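Local atomic coordinates of Glyco_hydro_cc domain-containing protein (Cryptococcus neoformans, PDB entry 6UBC), a protein that probably binds beta-1,3-glucan oligosaccharides, as an oligosaccharide-binding member (subgroup VII) of glycoside hydrolase family 128. Residues G217-P229 and A233-A245. Sequence-based numbering, arbitrary orientation.
Sequences GHIGWYYDWNATP and ASGASAVNMLWGA
Three backbone hydrogen bonds define a parallel pairing of 221-223 with 237-241: Ser237 N donates to Gly220 O (2.8 Å, 165° at the hydrogen), Tyr222 N to Ser237 O, and Val239 N to Tyr222 O. Beyond the pairing, Ala227 O accepts two bonds from opposite faces of its carbonyl plane, Asn240 ND2 at 2.9 Å and Met241 N at 3.2 Å, which ties the loop around Ala227 back onto 240-241. Water 4 adds a bridge, donating to Trp225 O and Met241 O and accepting from Trp243 N.

CH-pi packing is seen at Tyr222, whose ring lies flat over Ala238: Ala238 CA stands 3.9 Å from the ring centroid, 21° off the normal. With chi1 at 54°, CG sits between the backbone N and the carbonyl carbon, folding the ring across the neighbouring strand. Ala236 CB meets its edge, and the hydroxyl takes a weak bond from Ala233 N and bonds to water 2.

Two Met-aromatic contacts involve Met241. Its extended chain brings SD to the edge of Tyr223, 3.6 Å from Tyr223 CE2, and obliquely to Trp225, 4.8 Å from the five-membered ring centroid. Separately, Met241 CE packs at the Trp225 edge, 3.8 Å from CD1.

Trp225 NE1 is hydrogen-bonded to Glu370 OE2, outside the two segments. Strands 221-223 and 237-241 are neighbours in the largely parallel, curled sheet of the glycosyl hydrolase core, consistent with this family's (beta/alpha)8 barrel; strand 204-207 flanks 221-223, strand 268-270 flanks 237-241, and helix 250-260 packs against Ala227 and Trp243.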
ATOM      1  N   GLY A 217       2.647   3.973 -18.306  1.00 25.90           N
ATOM      2  CA  GLY A 217       3.243   2.996 -19.218  1.00 28.28           C
ATOM      3  C   GLY A 217       4.192   2.058 -18.475  1.00 28.74           C
ATOM      4  O   GLY A 217       4.643   1.099 -19.072  1.00 31.46           O
ATOM      5  N   HIS A 218       4.566   2.287 -17.229  1.00 25.16           N
ATOM      6  CA  HIS A 218       5.540   1.391 -16.532  1.00 25.13           C
ATOM      7  C   HIS A 218       4.966   0.890 -15.195  1.00 25.63           C
ATOM      8  O   HIS A 218       5.726   0.383 -14.417  1.00 26.33           O
ATOM      9  CB  HIS A 218       6.885   2.089 -16.314  1.00 25.18           C
ATOM     10  CG  HIS A 218       7.521   2.626 -17.538  1.00 25.49           C
ATOM     11  ND1 HIS A 218       8.285   1.822 -18.367  1.00 26.96           N
ATOM     12  CD2 HIS A 218       7.553   3.899 -18.017  1.00 24.16           C
ATOM     13  CE1 HIS A 218       8.740   2.587 -19.357  1.00 26.12           C
ATOM     14  NE2 HIS A 218       8.272   3.893 -19.160  1.00 25.37           N
ATOM     15  N   ILE A 219       3.663   1.085 -14.954  1.00 26.35           N
ATOM     16  CA  ILE A 219       3.020   0.711 -13.671  1.00 26.07           C
ATOM     17  C   ILE A 219       1.758  -0.074 -13.971  1.00 27.02           C
ATOM     18  O   ILE A 219       1.136   0.173 -15.081  1.00 26.72           O
ATOM     19  CB  ILE A 219       2.685   1.966 -12.864  1.00 25.56           C
ATOM     20  CG1 ILE A 219       1.933   3.025 -13.680  1.00 28.09           C
ATOM     21  CG2 ILE A 219       3.932   2.510 -12.229  1.00 26.60           C
ATOM     22  CD1 ILE A 219       1.148   3.963 -12.738  1.00 30.82           C
ATOM     23  N   GLY A 220       1.397  -1.010 -13.085  1.00 25.03           N
ATOM     24  CA  GLY A 220       0.161  -1.785 -13.219  1.00 25.47           C
ATOM     25  C   GLY A 220      -1.059  -1.144 -12.580  1.00 25.29           C
ATOM     26  O   GLY A 220      -2.198  -1.532 -12.939  1.00 26.11           O
ATOM     27  N   TRP A 221      -0.848  -0.209 -11.642  1.00 24.74           N
ATOM     28  CA  TRP A 221      -1.894   0.198 -10.691  1.00 22.89           C
ATOM     29  C   TRP A 221      -1.465   1.437  -9.940  1.00 22.64           C
ATOM     30  O   TRP A 221      -0.224   1.775  -9.937  1.00 23.11           O
ATOM     31  CB  TRP A 221      -2.197  -0.929  -9.712  1.00 22.63           C
ATOM     32  CG  TRP A 221      -1.068  -1.318  -8.798  1.00 21.34           C
ATOM     33  CD1 TRP A 221       0.080  -1.977  -9.167  1.00 22.76           C
ATOM     34  CD2 TRP A 221      -0.874  -0.956  -7.426  1.00 21.25           C
ATOM     35  NE1 TRP A 221       0.937  -2.114  -8.113  1.00 23.39           N
ATOM     36  CE2 TRP A 221       0.343  -1.544  -7.005  1.00 20.99           C
ATOM     37  CE3 TRP A 221      -1.630  -0.246  -6.494  1.00 22.94           C
ATOM     38  CZ2 TRP A 221       0.825  -1.401  -5.709  1.00 22.44           C
ATOM     39  CZ3 TRP A 221      -1.175  -0.170  -5.194  1.00 22.08           C
ATOM     40  CH2 TRP A 221       0.034  -0.745  -4.816  1.00 21.01           C
ATOM     41  N   TYR A 222      -2.460   2.068  -9.330  1.00 22.50           N
ATOM     42  CA  TYR A 222      -2.240   3.294  -8.563  1.00 23.93           C
ATOM     43  C   TYR A 222      -3.385   3.537  -7.607  1.00 23.16           C
ATOM     44  O   TYR A 222      -4.509   3.085  -7.790  1.00 23.04           O
ATOM     45  CB  TYR A 222      -2.105   4.464  -9.532  1.00 25.35           C
ATOM     46  CG  TYR A 222      -3.254   4.621 -10.504  1.00 25.59           C
ATOM     47  CD1 TYR A 222      -3.252   4.024 -11.758  1.00 26.63           C
ATOM     48  CD2 TYR A 222      -4.313   5.433 -10.188  1.00 25.31           C
ATOM     49  CE1 TYR A 222      -4.316   4.200 -12.625  1.00 26.54           C
ATOM     50  CE2 TYR A 222      -5.387   5.623 -11.024  1.00 24.95           C
ATOM     51  CZ  TYR A 222      -5.399   4.993 -12.267  1.00 29.02           C
ATOM     52  OH  TYR A 222      -6.450   5.183 -13.130  1.00 27.79           O
ATOM     53  N   TYR A 223      -3.076   4.315  -6.584  1.00 23.17           N
ATOM     54  CA  TYR A 223      -4.088   4.763  -5.596  1.00 23.24           C
ATOM     55  C   TYR A 223      -3.574   6.039  -4.958  1.00 23.29           C
ATOM     56  O   TYR A 223      -2.319   6.292  -5.013  1.00 22.96           O
ATOM     57  CB  TYR A 223      -4.327   3.673  -4.564  1.00 21.89           C
ATOM     58  CG  TYR A 223      -3.296   3.573  -3.452  1.00 20.74           C
ATOM     59  CD1 TYR A 223      -1.995   3.112  -3.678  1.00 20.53           C
ATOM     60  CD2 TYR A 223      -3.637   3.864  -2.146  1.00 20.20           C
ATOM     61  CE1 TYR A 223      -1.070   3.015  -2.652  1.00 20.06           C
ATOM     62  CE2 TYR A 223      -2.745   3.690  -1.103  1.00 21.99           C
ATOM     63  CZ  TYR A 223      -1.440   3.299  -1.353  1.00 21.48           C
ATOM     64  OH  TYR A 223      -0.522   3.146  -0.330  1.00 21.57           O
ATOM     65  N   ASP A 224      -4.480   6.754  -4.294  1.00 22.00           N
ATOM     66  CA  ASP A 224      -4.164   8.103  -3.761  1.00 21.94           C
ATOM     67  C   ASP A 224      -4.793   8.309  -2.373  1.00 21.85           C
ATOM     68  O   ASP A 224      -4.999   9.478  -1.994  1.00 23.20           O
ATOM     69  CB  ASP A 224      -4.546   9.184  -4.765  1.00 21.82           C
ATOM     70  CG  ASP A 224      -6.052   9.345  -4.916  1.00 24.07           C
ATOM     71  OD1 ASP A 224      -6.802   8.549  -4.337  1.00 24.65           O
ATOM     72  OD2 ASP A 224      -6.449  10.285  -5.614  1.00 25.55           O
ATOM     73  N   TRP A 225      -5.151   7.213  -1.720  1.00 22.25           N
ATOM     74  CA  TRP A 225      -5.735   7.152  -0.358  1.00 21.71           C
ATOM     75  C   TRP A 225      -7.197   7.589  -0.363  1.00 22.73           C
ATOM     76  O   TRP A 225      -7.835   7.400   0.673  1.00 24.01           O
ATOM     77  CB  TRP A 225      -4.926   7.950   0.656  1.00 22.35           C
ATOM     78  CG  TRP A 225      -3.522   7.455   0.816  1.00 22.47           C
ATOM     79  CD1 TRP A 225      -3.141   6.351   1.485  1.00 23.98           C
ATOM     80  CD2 TRP A 225      -2.322   8.016   0.256  1.00 23.01           C
ATOM     81  NE1 TRP A 225      -1.785   6.182   1.442  1.00 23.11           N
ATOM     82  CE2 TRP A 225      -1.256   7.179   0.675  1.00 23.06           C
ATOM     83  CE3 TRP A 225      -2.038   9.143  -0.512  1.00 23.89           C
ATOM     84  CZ2 TRP A 225       0.052   7.420   0.327  1.00 22.88           C
ATOM     85  CZ3 TRP A 225      -0.718   9.405  -0.842  1.00 23.92           C
ATOM     86  CH2 TRP A 225       0.310   8.537  -0.443  1.00 24.30           C
ATOM     87  N   ASN A 226      -7.720   8.080  -1.486  1.00 21.89           N
ATOM     88  CA  ASN A 226      -9.166   8.437  -1.581  1.00 24.34           C
ATOM     89  C   ASN A 226     -10.005   7.184  -1.901  1.00 25.48           C
ATOM     90  O   ASN A 226      -9.459   6.110  -2.365  1.00 25.02           O
ATOM     91  CB  ASN A 226      -9.386   9.543  -2.615  1.00 25.45           C
ATOM     92  CG  ASN A 226      -8.681  10.818  -2.234  1.00 27.33           C
ATOM     93  OD1 ASN A 226      -8.712  11.181  -1.053  1.00 25.62           O
ATOM     94  ND2 ASN A 226      -8.005  11.457  -3.190  1.00 26.44           N
ATOM     95  N   ALA A 227     -11.325   7.309  -1.774  1.00 26.22           N
ATOM     96  CA  ALA A 227     -12.250   6.204  -2.093  1.00 25.40           C
ATOM     97  C   ALA A 227     -12.011   5.737  -3.527  1.00 26.89           C
ATOM     98  O   ALA A 227     -11.939   4.479  -3.767  1.00 27.08           O
ATOM     99  CB  ALA A 227     -13.705   6.640  -1.830  1.00 27.57           C
ATOM    100  N   THR A 228     -11.869   6.692  -4.443  1.00 27.22           N
ATOM    101  CA  THR A 228     -11.538   6.480  -5.860  1.00 27.73           C
ATOM    102  C   THR A 228     -10.390   7.405  -6.197  1.00 27.67           C
ATOM    103  O   THR A 228     -10.480   8.571  -5.849  1.00 26.71           O
ATOM    104  CB  THR A 228     -12.765   6.747  -6.753  1.00 30.86           C
ATOM    105  OG1 THR A 228     -13.884   5.965  -6.302  1.00 34.60           O
ATOM    106  CG2 THR A 228     -12.453   6.467  -8.203  1.00 33.78           C
ATOM    107  N   PRO A 229      -9.326   6.988  -6.907  1.00 27.62           N
ATOM    108  CA  PRO A 229      -8.286   7.945  -7.249  1.00 28.18           C
ATOM    109  C   PRO A 229      -8.846   9.067  -8.113  1.00 29.24           C
ATOM    110  O   PRO A 229      -9.578   8.762  -9.033  1.00 29.43           O
ATOM    111  CB  PRO A 229      -7.255   7.089  -7.981  1.00 29.70           C
ATOM    112  CG  PRO A 229      -7.474   5.716  -7.379  1.00 30.42           C
ATOM    113  CD  PRO A 229      -8.985   5.607  -7.305  1.00 29.33           C
ATOM    114  N   ALA A 233      -4.692   6.978 -15.321  1.00 35.94           N
ATOM    115  CA  ALA A 233      -3.642   6.623 -16.290  1.00 37.58           C
ATOM    116  C   ALA A 233      -4.188   5.486 -17.139  1.00 35.11           C
ATOM    117  O   ALA A 233      -4.540   4.458 -16.550  1.00 34.65           O
ATOM    118  CB  ALA A 233      -2.354   6.228 -15.585  1.00 33.63           C
ATOM    119  N   SER A 234      -4.153   5.629 -18.452  1.00 34.28           N
ATOM    120  CA  SER A 234      -4.339   4.457 -19.349  1.00 34.81           C
ATOM    121  C   SER A 234      -3.228   3.392 -19.098  1.00 32.20           C
ATOM    122  O   SER A 234      -2.090   3.802 -18.979  1.00 33.37           O
ATOM    123  CB  SER A 234      -4.389   4.924 -20.809  1.00 35.44           C
ATOM    124  OG  SER A 234      -4.891   3.867 -21.634  1.00 35.93           O
ATOM    125  N   GLY A 235      -3.559   2.081 -19.052  1.00 32.41           N
ATOM    126  CA  GLY A 235      -2.595   0.948 -18.999  1.00 32.51           C
ATOM    127  C   GLY A 235      -2.457   0.388 -17.592  1.00 32.04           C
ATOM    128  O   GLY A 235      -1.944  -0.747 -17.370  1.00 31.14           O
ATOM    129  N   ALA A 236      -3.008   1.119 -16.640  1.00 29.52           N
ATOM    130  CA  ALA A 236      -2.899   0.783 -15.207  1.00 28.05           C
ATOM    131  C   ALA A 236      -4.299   0.755 -14.582  1.00 27.33           C
ATOM    132  O   ALA A 236      -5.193   1.440 -15.054  1.00 30.31           O
ATOM    133  CB  ALA A 236      -2.015   1.810 -14.535  1.00 29.29           C
ATOM    134  N   SER A 237      -4.474   0.014 -13.495  1.00 26.58           N
ATOM    135  CA  SER A 237      -5.796  -0.071 -12.797  1.00 27.34           C
ATOM    136  C   SER A 237      -5.846   0.894 -11.598  1.00 25.48           C
ATOM    137  O   SER A 237      -4.946   0.833 -10.731  1.00 24.53           O
ATOM    138  CB  SER A 237      -6.031  -1.467 -12.359  1.00 30.07           C
ATOM    139  OG  SER A 237      -5.987  -2.342 -13.485  1.00 31.28           O
ATOM    140  N   ALA A 238      -6.886   1.729 -11.527  1.00 25.13           N
ATOM    141  CA  ALA A 238      -7.249   2.481 -10.307  1.00 24.52           C
ATOM    142  C   ALA A 238      -7.572   1.504  -9.203  1.00 25.55           C
ATOM    143  O   ALA A 238      -8.403   0.587  -9.417  1.00 26.08           O
ATOM    144  CB  ALA A 238      -8.444   3.361 -10.559  1.00 25.52           C
ATOM    145  N   VAL A 239      -7.017   1.729  -8.012  1.00 23.66           N
ATOM    146  CA  VAL A 239      -7.318   0.891  -6.837  1.00 22.77           C
ATOM    147  C   VAL A 239      -8.084   1.759  -5.855  1.00 21.55           C
ATOM    148  O   VAL A 239      -7.652   2.881  -5.542  1.00 21.95           O
ATOM    149  CB  VAL A 239      -5.998   0.390  -6.247  1.00 22.28           C
ATOM    150  CG1 VAL A 239      -6.193  -0.272  -4.903  1.00 22.71           C
ATOM    151  CG2 VAL A 239      -5.278  -0.513  -7.233  1.00 22.67           C
ATOM    152  N   ASN A 240      -9.217   1.270  -5.371  1.00 23.13           N
ATOM    153  CA  ASN A 240     -10.071   2.002  -4.416  1.00 23.33           C
ATOM    154  C   ASN A 240      -9.541   1.760  -3.002  1.00 24.40           C
ATOM    155  O   ASN A 240      -8.789   0.783  -2.738  1.00 23.56           O
ATOM    156  CB  ASN A 240     -11.545   1.598  -4.532  1.00 25.13           C
ATOM    157  CG  ASN A 240     -12.139   1.860  -5.896  1.00 26.74           C
ATOM    158  OD1 ASN A 240     -11.957   1.049  -6.793  1.00 28.35           O
ATOM    159  ND2 ASN A 240     -12.814   2.993  -6.094  1.00 27.83           N
ATOM    160  N   MET A 241      -9.918   2.619  -2.081  1.00 22.89           N
ATOM    161  CA  MET A 241      -9.418   2.494  -0.696  1.00 23.68           C
ATOM    162  C   MET A 241     -10.403   3.071   0.302  1.00 24.19           C
ATOM    163  O   MET A 241     -11.095   4.046  -0.031  1.00 24.76           O
ATOM    164  CB  MET A 241      -8.095   3.245  -0.544  1.00 22.87           C
ATOM    165  CG  MET A 241      -7.552   3.241   0.844  1.00 22.64           C
ATOM    166  SD  MET A 241      -5.763   3.541   0.840  1.00 23.26           S
ATOM    167  CE  MET A 241      -5.463   3.561   2.617  1.00 21.19           C
ATOM    168  N   LEU A 242     -10.510   2.406   1.455  1.00 22.53           N
ATOM    169  CA  LEU A 242     -11.161   2.998   2.655  1.00 23.32           C
ATOM    170  C   LEU A 242     -10.083   3.302   3.681  1.00 22.34           C
ATOM    171  O   LEU A 242      -9.573   2.365   4.336  1.00 21.67           O
ATOM    172  CB  LEU A 242     -12.265   2.086   3.203  1.00 22.84           C
ATOM    173  CG  LEU A 242     -12.988   2.660   4.411  1.00 25.92           C
ATOM    174  CD1 LEU A 242     -13.514   4.066   4.132  1.00 24.97           C
ATOM    175  CD2 LEU A 242     -14.097   1.748   4.900  1.00 26.51           C
ATOM    176  N   TRP A 243      -9.748   4.584   3.827  1.00 24.10           N
ATOM    177  CA  TRP A 243      -8.599   5.012   4.655  1.00 23.31           C
ATOM    178  C   TRP A 243      -8.858   4.735   6.141  1.00 23.67           C
ATOM    179  O   TRP A 243      -7.954   4.192   6.861  1.00 23.85           O
ATOM    180  CB  TRP A 243      -8.350   6.504   4.402  1.00 22.93           C
ATOM    181  CG  TRP A 243      -7.158   7.106   5.071  1.00 22.32           C
ATOM    182  CD1 TRP A 243      -5.903   7.255   4.586  1.00 23.00           C
ATOM    183  CD2 TRP A 243      -7.123   7.635   6.414  1.00 24.91           C
ATOM    184  NE1 TRP A 243      -5.100   7.895   5.496  1.00 24.82           N
ATOM    185  CE2 TRP A 243      -5.818   8.129   6.631  1.00 24.12           C
ATOM    186  CE3 TRP A 243      -8.082   7.787   7.412  1.00 27.73           C
ATOM    187  CZ2 TRP A 243      -5.448   8.764   7.803  1.00 25.24           C
ATOM    188  CZ3 TRP A 243      -7.710   8.428   8.582  1.00 28.84           C
ATOM    189  CH2 TRP A 243      -6.406   8.880   8.769  1.00 26.74           C
ATOM    190  N   GLY A 244     -10.068   5.030   6.583  1.00 23.90           N
ATOM    191  CA  GLY A 244     -10.386   4.950   8.008  1.00 23.04           C
ATOM    192  C   GLY A 244     -11.873   4.929   8.311  1.00 25.41           C
ATOM    193  O   GLY A 244     -12.699   4.515   7.466  1.00 26.51           O
ATOM    194  N   ALA A 245     -12.133   5.192   9.584  1.00 26.50           N
ATOM    195  CA  ALA A 245     -13.438   5.005  10.247  1.00 29.92           C
ATOM    196  C   ALA A 245     -14.208   6.321  10.129  1.00 34.48           C
ATOM    197  O   ALA A 245     -15.379   6.347  10.480  1.00 35.23           O
ATOM    198  CB  ALA A 245     -13.237   4.591  11.693  1.00 29.36           C
TER
HETATM  199  O   HOH W   1      -0.019   3.261 -17.200  1.00 38.24           O
HETATM  200  O   HOH W   2      -7.113   3.671 -15.413  1.00 41.55           O
HETATM  201  O   HOH W   3      -7.239   5.243  -3.795  1.00 22.40           O
HETATM  202  O   HOH W   4     -10.330   6.297   1.467  1.00 22.12           O